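Local structure of tail fiber protein (Acinetobacter phage AM24, 5W5P) at the interface of chains A and B. The protein is a phage tailspike that probably binds and degrades the capsular polysaccharide of the Acinetobacter host during attachment. Residues are numbered along the deposited sequence; one frame, centred on the assembly and turned at random. Chains: chain A/B, Tail fiber protein.

The interface of chains A and B. Residues chain A 455-456, 499, 602-604; chain B 449-451, 608, 610.
A:Leu455 and A:Thr604 meet B:Ala449 and B:Leu610 in a mainly apolar subunit interface of the tailspike trimer, which joins the C-terminal beta domains beyond the parallel beta-helix body typical of phage tailspikes. Strands 451-461 and 598-608 of chain A, with A:Phe499 on strand 492-503, face the end of the 3-10 helix 446-449, the start of strand 451-461, and the end of strand 598-608 with the loop after it in chain B.

Chain A hides 74 Å² of B:Leu610. Its CG lies anti to the backbone N (chi1 -171°), which carries the isobutyl group onto chain A. There CG packs 3.6 Å from A:Ser602 CB, while methyl CD2 reaches the backbone carbonyl A:Ser456 O at 3.5 Å. The carbonyl B:Leu610 O lies at the edge of the A:Phe499 ring, in its plane, 3.5 Å from A:Phe499 CD2, and also touches A:Ser602 CB at 3.4 Å. A:Leu455 spreads its two methyls over B:Ala449, CD1 lying 3.6 Å from B:Ala449 O and CD2 beside B:Ala449 CA; CD1 also touches B:Arg450 CD and methyl CD2 of B:Leu610.

A:Thr604 divides its side chain by polarity. Its methyl CG2, anti to the backbone N, packs 3.7 Å from B:Val451 CG2 and also against B:Tyr608 CD1 on the ring. The hydroxyl OG1 instead meets a water at 2.6 Å. That water accepts the B:Leu610 N-H (161° at H) and lies 3.1 Å from B:Ala449 O, bridging the subunits where no direct polar bond crosses this patch.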
ATOM      1  N   LEU A 455      26.612   0.245  20.314  1.00 39.68           N
ATOM      2  CA  LEU A 455      26.652  -0.695  21.421  1.00 41.63           C
ATOM      3  C   LEU A 455      27.613  -1.827  21.086  1.00 44.39           C
ATOM      4  O   LEU A 455      27.859  -2.125  19.914  1.00 45.80           O
ATOM      5  CB  LEU A 455      25.253  -1.244  21.743  1.00 38.27           C
ATOM      6  CG  LEU A 455      24.642  -2.339  20.861  1.00 39.04           C
ATOM      7  CD1 LEU A 455      23.450  -2.982  21.559  1.00 37.24           C
ATOM      8  CD2 LEU A 455      24.227  -1.781  19.514  1.00 37.02           C
ATOM      9  N   SER A 456      28.162  -2.440  22.133  1.00 40.70           N
ATOM     10  CA  SER A 456      29.063  -3.570  21.970  1.00 40.04           C
ATOM     11  C   SER A 456      29.177  -4.308  23.295  1.00 43.80           C
ATOM     12  O   SER A 456      28.956  -3.737  24.364  1.00 46.65           O
ATOM     13  CB  SER A 456      30.447  -3.123  21.488  1.00 43.78           C
ATOM     14  OG  SER A 456      31.334  -2.956  22.584  1.00 43.69           O
ATOM     15  N   PHE A 499      28.111  -0.691  31.226  1.00 47.74           N
ATOM     16  CA  PHE A 499      27.595  -1.638  32.212  1.00 48.15           C
ATOM     17  C   PHE A 499      28.617  -2.755  32.387  1.00 50.07           C
ATOM     18  O   PHE A 499      28.831  -3.561  31.474  1.00 50.77           O
ATOM     19  CB  PHE A 499      26.238  -2.186  31.776  1.00 46.97           C
ATOM     20  CG  PHE A 499      25.671  -3.235  32.704  1.00 48.09           C
ATOM     21  CD1 PHE A 499      25.942  -3.209  34.063  1.00 49.48           C
ATOM     22  CD2 PHE A 499      24.862  -4.245  32.213  1.00 49.38           C
ATOM     23  CE1 PHE A 499      25.420  -4.171  34.909  1.00 49.47           C
ATOM     24  CE2 PHE A 499      24.339  -5.208  33.058  1.00 49.74           C
ATOM     25  CZ  PHE A 499      24.617  -5.169  34.407  1.00 47.55           C
ATOM     26  N   SER A 602      29.015  -4.247  28.889  1.00 47.30           N
ATOM     27  CA  SER A 602      27.982  -3.969  27.893  1.00 43.27           C
ATOM     28  C   SER A 602      27.944  -2.459  27.684  1.00 42.40           C
ATOM     29  O   SER A 602      27.304  -1.735  28.449  1.00 45.15           O
ATOM     30  CB  SER A 602      26.628  -4.498  28.354  1.00 44.58           C
ATOM     31  OG  SER A 602      26.611  -5.913  28.398  1.00 46.88           O
ATOM     32  N   THR A 603      28.635  -1.982  26.650  1.00 41.34           N
ATOM     33  CA  THR A 603      28.763  -0.553  26.401  1.00 43.36           C
ATOM     34  C   THR A 603      27.687  -0.085  25.431  1.00 46.20           C
ATOM     35  O   THR A 603      27.519  -0.666  24.358  1.00 48.48           O
ATOM     36  CB  THR A 603      30.142  -0.221  25.829  1.00 42.57           C
ATOM     37  OG1 THR A 603      31.160  -0.637  26.745  1.00 42.16           O
ATOM     38  CG2 THR A 603      30.257   1.271  25.596  1.00 39.68           C
ATOM     39  N   THR A 604      26.967   0.969  25.810  1.00 47.26           N
ATOM     40  CA  THR A 604      25.996   1.620  24.937  1.00 45.67           C
ATOM     41  C   THR A 604      26.387   3.085  24.797  1.00 44.00           C
ATOM     42  O   THR A 604      26.511   3.794  25.801  1.00 44.26           O
ATOM     43  CB  THR A 604      24.569   1.496  25.485  1.00 41.70           C
ATOM     44  OG1 THR A 604      24.208   0.114  25.581  1.00 41.85           O
ATOM     45  CG2 THR A 604      23.586   2.192  24.555  1.00 40.30           C
TER
ATOM     46  N   ALA B 449      19.736  -0.231  19.462  1.00 41.73           N
ATOM     47  CA  ALA B 449      20.788  -0.305  20.462  1.00 39.74           C
ATOM     48  C   ALA B 449      20.267  -0.801  21.802  1.00 36.01           C
ATOM     49  O   ALA B 449      20.953  -0.646  22.818  1.00 35.24           O
ATOM     50  CB  ALA B 449      21.469   1.058  20.627  1.00 34.54           C
ATOM     51  N   ARG B 450      19.067  -1.385  21.821  1.00 37.11           N
ATOM     52  CA  ARG B 450      18.472  -1.949  23.034  1.00 40.77           C
ATOM     53  C   ARG B 450      18.276  -0.889  24.116  1.00 42.22           C
ATOM     54  O   ARG B 450      18.368  -1.183  25.311  1.00 44.47           O
ATOM     55  CB  ARG B 450      19.302  -3.126  23.564  1.00 38.92           C
ATOM     56  CG  ARG B 450      19.304  -4.337  22.642  1.00 39.83           C
ATOM     57  CD  ARG B 450      20.534  -5.195  22.851  1.00 39.06           C
ATOM     58  NE  ARG B 450      20.729  -6.132  21.752  1.00 36.99           N
ATOM     59  CZ  ARG B 450      20.800  -7.452  21.891  1.00 40.43           C
ATOM     60  NH1 ARG B 450      20.697  -8.009  23.090  1.00 39.54           N
ATOM     61  NH2 ARG B 450      20.974  -8.219  20.825  1.00 43.04           N
ATOM     62  N   VAL B 451      18.008   0.348  23.702  1.00 42.89           N
ATOM     63  CA  VAL B 451      17.703   1.447  24.612  1.00 34.85           C
ATOM     64  C   VAL B 451      16.198   1.661  24.610  1.00 46.51           C
ATOM     65  O   VAL B 451      15.577   1.744  23.540  1.00 47.19           O
ATOM     66  CB  VAL B 451      18.441   2.731  24.196  1.00 34.63           C
ATOM     67  CG1 VAL B 451      17.997   3.905  25.049  1.00 34.70           C
ATOM     68  CG2 VAL B 451      19.955   2.536  24.287  1.00 35.75           C
ATOM     69  N   TYR B 608      19.233   1.348  29.527  1.00 45.66           N
ATOM     70  CA  TYR B 608      20.190   0.670  28.657  1.00 45.74           C
ATOM     71  C   TYR B 608      20.084  -0.824  28.945  1.00 45.55           C
ATOM     72  O   TYR B 608      20.591  -1.309  29.960  1.00 48.20           O
ATOM     73  CB  TYR B 608      21.603   1.201  28.889  1.00 45.75           C
ATOM     74  CG  TYR B 608      21.681   2.712  28.869  1.00 43.09           C
ATOM     75  CD1 TYR B 608      21.799   3.408  27.665  1.00 42.36           C
ATOM     76  CD2 TYR B 608      21.618   3.445  30.045  1.00 36.99           C
ATOM     77  CE1 TYR B 608      21.858   4.790  27.639  1.00 41.24           C
ATOM     78  CE2 TYR B 608      21.678   4.822  30.031  1.00 37.93           C
ATOM     79  CZ  TYR B 608      21.799   5.494  28.829  1.00 40.73           C
ATOM     80  OH  TYR B 608      21.857   6.871  28.825  1.00 41.37           O
ATOM     81  N   LEU B 610      21.217  -3.540  27.293  1.00 45.46           N
ATOM     82  CA  LEU B 610      22.275  -4.475  26.925  1.00 42.24           C
ATOM     83  C   LEU B 610      22.857  -5.135  28.164  1.00 41.51           C
ATOM     84  O   LEU B 610      23.341  -4.452  29.070  1.00 42.33           O
ATOM     85  CB  LEU B 610      23.372  -3.755  26.145  1.00 40.28           C
ATOM     86  CG  LEU B 610      24.439  -4.656  25.518  1.00 39.07           C
ATOM     87  CD1 LEU B 610      23.804  -5.667  24.583  1.00 37.82           C
ATOM     88  CD2 LEU B 610      25.475  -3.826  24.778  1.00 40.11           C
TER
HETATM   89  O   HOH W   1      21.775  -0.832  25.826  1.00 47.17           O